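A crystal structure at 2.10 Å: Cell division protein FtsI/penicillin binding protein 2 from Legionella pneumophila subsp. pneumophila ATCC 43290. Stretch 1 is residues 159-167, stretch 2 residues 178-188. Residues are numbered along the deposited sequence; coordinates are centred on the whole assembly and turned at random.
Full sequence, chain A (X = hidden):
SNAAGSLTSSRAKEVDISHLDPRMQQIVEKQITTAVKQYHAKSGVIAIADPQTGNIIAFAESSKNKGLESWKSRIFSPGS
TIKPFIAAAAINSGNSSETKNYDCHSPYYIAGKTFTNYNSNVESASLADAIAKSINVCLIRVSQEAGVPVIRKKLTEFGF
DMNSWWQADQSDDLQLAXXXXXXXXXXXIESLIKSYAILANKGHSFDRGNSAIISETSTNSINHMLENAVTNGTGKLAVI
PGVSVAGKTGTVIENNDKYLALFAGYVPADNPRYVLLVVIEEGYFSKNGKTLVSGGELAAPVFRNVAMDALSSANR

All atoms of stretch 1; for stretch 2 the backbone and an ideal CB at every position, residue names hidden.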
# COMPACT_ATOMS: atom_id res chain seq x y z
N GLY A 159 -4.47 11.99 1.83
CA GLY A 159 -5.74 11.37 1.47
C GLY A 159 -6.25 10.37 2.49
O GLY A 159 -7.19 9.63 2.22
N PHE A 160 -5.63 10.34 3.67
CA PHE A 160 -6.07 9.43 4.72
C PHE A 160 -7.11 10.06 5.65
O PHE A 160 -7.01 11.23 6.02
CB PHE A 160 -4.88 8.92 5.55
CG PHE A 160 -3.97 8.02 4.78
CD1 PHE A 160 -4.27 6.67 4.63
CD2 PHE A 160 -2.81 8.51 4.20
CE1 PHE A 160 -3.43 5.83 3.92
CE2 PHE A 160 -1.96 7.67 3.49
CZ PHE A 160 -2.27 6.33 3.34
N ASP A 161 -8.11 9.27 6.02
CA ASP A 161 -9.11 9.67 7.00
C ASP A 161 -8.51 9.59 8.40
O ASP A 161 -8.35 8.51 8.95
CB ASP A 161 -10.32 8.74 6.89
CG ASP A 161 -11.43 9.08 7.88
OD1 ASP A 161 -11.25 9.94 8.77
OD2 ASP A 161 -12.50 8.45 7.76
N MSE A 162 -8.20 10.74 8.98
CA MSE A 162 -7.68 10.79 10.35
C MSE A 162 -8.75 11.33 11.29
O MSE A 162 -8.44 11.91 12.33
CB MSE A 162 -6.42 11.65 10.40
CG MSE A 162 -5.38 11.25 9.37
SE MSE A 162 -4.73 9.43 9.64
CE MSE A 162 -3.61 9.76 11.21
N ASN A 163 -10.01 11.14 10.91
CA ASN A 163 -11.13 11.67 11.69
C ASN A 163 -12.12 10.62 12.18
O ASN A 163 -12.50 10.63 13.35
CB ASN A 163 -11.86 12.76 10.91
CG ASN A 163 -11.16 14.11 10.99
OD1 ASN A 163 -10.19 14.36 10.27
ND2 ASN A 163 -11.66 14.98 11.86
N SER A 164 -12.54 9.72 11.29
CA SER A 164 -13.54 8.72 11.63
C SER A 164 -13.17 7.92 12.87
O SER A 164 -13.82 8.02 13.91
CB SER A 164 -13.75 7.75 10.47
OG SER A 164 -14.24 8.43 9.33
N TRP A 165 -12.11 7.12 12.74
CA TRP A 165 -11.65 6.27 13.83
C TRP A 165 -10.68 7.02 14.73
O TRP A 165 -9.48 6.73 14.74
CB TRP A 165 -11.00 5.00 13.26
CG TRP A 165 -11.92 4.14 12.40
CD1 TRP A 165 -13.28 4.29 12.26
CD2 TRP A 165 -11.55 3.03 11.58
NE1 TRP A 165 -13.77 3.33 11.40
CE2 TRP A 165 -12.73 2.54 10.97
CE3 TRP A 165 -10.34 2.39 11.29
CZ2 TRP A 165 -12.73 1.45 10.09
CZ3 TRP A 165 -10.34 1.31 10.42
CH2 TRP A 165 -11.53 0.85 9.83
N TRP A 166 -11.20 8.00 15.48
CA TRP A 166 -10.36 8.80 16.37
C TRP A 166 -11.13 9.23 17.63
O TRP A 166 -12.21 9.81 17.54
CB TRP A 166 -9.81 10.03 15.65
CG TRP A 166 -8.71 10.74 16.40
CD1 TRP A 166 -8.86 11.66 17.40
CD2 TRP A 166 -7.30 10.58 16.21
NE1 TRP A 166 -7.63 12.08 17.85
CE2 TRP A 166 -6.66 11.43 17.13
CE3 TRP A 166 -6.52 9.79 15.36
CZ2 TRP A 166 -5.27 11.52 17.22
CZ3 TRP A 166 -5.14 9.89 15.45
CH2 TRP A 166 -4.53 10.75 16.38
N GLN A 167 -10.55 8.95 18.80
CA GLN A 167 -11.18 9.27 20.07
C GLN A 167 -10.60 10.52 20.73
O GLN A 167 -9.39 10.71 20.77
CB GLN A 167 -11.07 8.10 21.05
CG GLN A 167 -12.03 6.95 20.79
CD GLN A 167 -12.21 6.07 22.01
OE1 GLN A 167 -12.04 4.85 21.94
NE2 GLN A 167 -12.55 6.69 23.14
N UNK A 178 -1.40 3.60 17.10
CA UNK A 178 -2.35 2.93 16.23
C UNK A 178 -2.21 3.43 14.79
O UNK A 178 -2.32 2.66 13.85
CB UNK A 178 -3.78 3.15 16.74
N UNK A 179 -1.96 4.73 14.65
CA UNK A 179 -1.73 5.33 13.33
C UNK A 179 -0.54 4.69 12.63
O UNK A 179 -0.61 4.36 11.45
CB UNK A 179 -1.51 6.84 13.46
N UNK A 180 0.55 4.51 13.37
CA UNK A 180 1.77 3.96 12.79
C UNK A 180 1.57 2.51 12.37
O UNK A 180 2.25 2.03 11.46
CB UNK A 180 2.93 4.07 13.78
N UNK A 181 0.64 1.83 13.02
CA UNK A 181 0.32 0.46 12.66
C UNK A 181 -0.77 0.39 11.60
O UNK A 181 -1.08 -0.68 11.09
CB UNK A 181 -0.11 -0.32 13.90
N UNK A 182 -1.35 1.54 11.27
CA UNK A 182 -2.42 1.60 10.30
C UNK A 182 -3.65 0.90 10.84
O UNK A 182 -4.43 0.33 10.09
CB UNK A 182 -1.98 0.98 8.97
N UNK A 183 -3.81 0.95 12.16
CA UNK A 183 -4.89 0.27 12.86
C UNK A 183 -6.19 1.08 12.90
O UNK A 183 -7.27 0.55 12.67
CB UNK A 183 -4.45 -0.06 14.29
N UNK A 184 -6.08 2.38 13.20
CA UNK A 184 -7.27 3.22 13.32
C UNK A 184 -7.54 4.09 12.09
O UNK A 184 -7.94 5.25 12.21
CB UNK A 184 -7.13 4.12 14.55
N UNK A 185 -7.32 3.53 10.91
CA UNK A 185 -7.47 4.30 9.67
C UNK A 185 -8.24 3.51 8.62
O UNK A 185 -7.75 2.51 8.10
CB UNK A 185 -6.10 4.70 9.12
N UNK A 186 -9.47 3.95 8.31
CA UNK A 186 -10.28 3.32 7.26
C UNK A 186 -9.82 3.74 5.87
O UNK A 186 -9.75 4.94 5.58
CB UNK A 186 -11.76 3.67 7.44
N UNK A 187 -9.49 2.77 5.02
CA UNK A 187 -9.17 3.05 3.62
C UNK A 187 -10.00 2.17 2.69
O UNK A 187 -10.62 1.20 3.12
CB UNK A 187 -7.68 2.84 3.36
N UNK A 188 -10.02 2.53 1.42
CA UNK A 188 -10.54 1.66 0.38
C UNK A 188 -9.39 1.41 -0.58
O UNK A 188 -8.33 2.03 -0.46
CB UNK A 188 -11.75 2.27 -0.33

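Stretch 2 leaves a helix at its start and then runs as loop past the irregular segment 159-167. Position 178 is helical, and although its CA-to-CB bond points toward stretch 1, nothing there lies within 5.5 Å of the ideal CB; many side chains would suit it. The residue is Met178, modelled as selenomethionine, and it makes no contact with stretch 1.

At position 179, also helical, the CB again points toward stretch 1, where the ideal CB lies 4.2 Å from Met162 CE and 5.1 Å from Trp166 CZ3. With a methyl group already at packing distance, a small apolar residue fits well. It is Ala179, whose CB packs against Met162 CE at 4.2 Å.

Positions 180 and 181 are out of reach of stretch 1, which places no demand on them; they are Ala180 and Leu181. Position 182 follows the helix with phi 66° and psi 31°. Positive phi favours glycine, with asparagine a common alternative. Gly182 ends the helix in a Schellman motif, its N bonded to Ala179 O at 2.9 Å, while the next N, at position 183, reaches Met178 O at 2.8 Å. The CB at 183 points away from stretch 1, so a polar or flexible side chain is readily accepted; Glu183 occupies it, and its carbonyl O approaches Trp165 CE3 at 3.8 Å.

Position 184 is more telling. Its CB points sideways, and the ideal CB is 3.5 Å from Trp165 O, an acceptor that a short donor such as asparagine, serine or threonine might use. In Asn184, chi1 of 66° (p) lets ND2 donate a hydrogen bond to Trp165 O at 3.1 Å, and ND2 also lies 3.5 Å from Trp166 CE3. Its backbone is tied to stretch 1 as well: water 1 lies 2.7 Å from Asn184 O and accepts a weak bond from Trp165 N at 3.1 Å.

The CB at 185 points away, yet the ideal CB lies 5.2 Å from Phe160 CD1 and 5.0 Å from Met162 SE, an apolar setting suited to isoleucine, leucine, valine or methionine. Ile185 reaches both neighbours by different branches, CD1 meeting Met162 SE at 3.8 Å and CG2 meeting Phe160 CD1 at 4.0 Å.

At 186 the CB points toward stretch 1, 3.6 Å from Trp165 CZ2, and phi is -78°. A compact apolar residue could lie on the indole, and this phi admits proline. Pro186 CB sits over the face, 3.7 Å from the centroid of the Trp165 six-membered ring in a CH-pi contact, and CD lies 3.6 Å from Trp165 CE3. Water 2 links Pro186 O (2.5 Å) to Asp161 N (2.7 Å).

Position 187 points sideways, with Phe160 CE1 5.2 Å from the ideal CB, so a branched aliphatic residue would suit. Val187 places CG1 at the edge of the Phe160 ring, 3.9 Å from CD1 of Phe160. Position 188 lies beyond reach of stretch 1; Thr188 is an N-cap for a helix just past the stretch.

Stretch 2, residues 178-188: MAALGENIPVT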
# COMPACT_ATOMS: atom_id res chain seq x y z
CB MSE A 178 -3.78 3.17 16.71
CG MSE A 178 -4.09 2.53 18.06
SE MSE A 178 -5.89 2.94 18.68
CE MSE A 178 -6.91 1.88 17.40
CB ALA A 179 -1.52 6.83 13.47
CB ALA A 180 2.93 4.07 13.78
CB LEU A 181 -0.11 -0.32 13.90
CG LEU A 181 1.00 -0.42 14.94
CD1 LEU A 181 0.53 -1.22 16.12
CD2 LEU A 181 2.22 -1.06 14.32
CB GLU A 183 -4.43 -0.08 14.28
CG GLU A 183 -5.38 -0.95 15.07
CD GLU A 183 -4.79 -1.40 16.40
OE1 GLU A 183 -5.24 -0.91 17.46
OE2 GLU A 183 -3.87 -2.24 16.38
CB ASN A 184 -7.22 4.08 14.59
CG ASN A 184 -6.10 5.12 14.57
OD1 ASN A 184 -4.99 4.84 14.09
ND2 ASN A 184 -6.38 6.32 15.07
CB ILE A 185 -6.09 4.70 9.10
CG1 ILE A 185 -5.25 5.42 10.17
CG2 ILE A 185 -6.26 5.59 7.88
CD1 ILE A 185 -3.84 5.74 9.74
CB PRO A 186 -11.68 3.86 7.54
CG PRO A 186 -11.45 5.21 8.15
CD PRO A 186 -10.17 5.08 8.95
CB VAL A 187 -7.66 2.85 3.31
CG1 VAL A 187 -6.79 3.74 4.19
CG2 VAL A 187 -7.24 1.38 3.45
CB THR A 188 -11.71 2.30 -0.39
OG1 THR A 188 -11.26 3.51 -1.02
CG2 THR A 188 -12.88 2.61 0.54
O HOH W 1 -9.20 7.60 11.72
O HOH W 2 -8.37 6.84 4.79
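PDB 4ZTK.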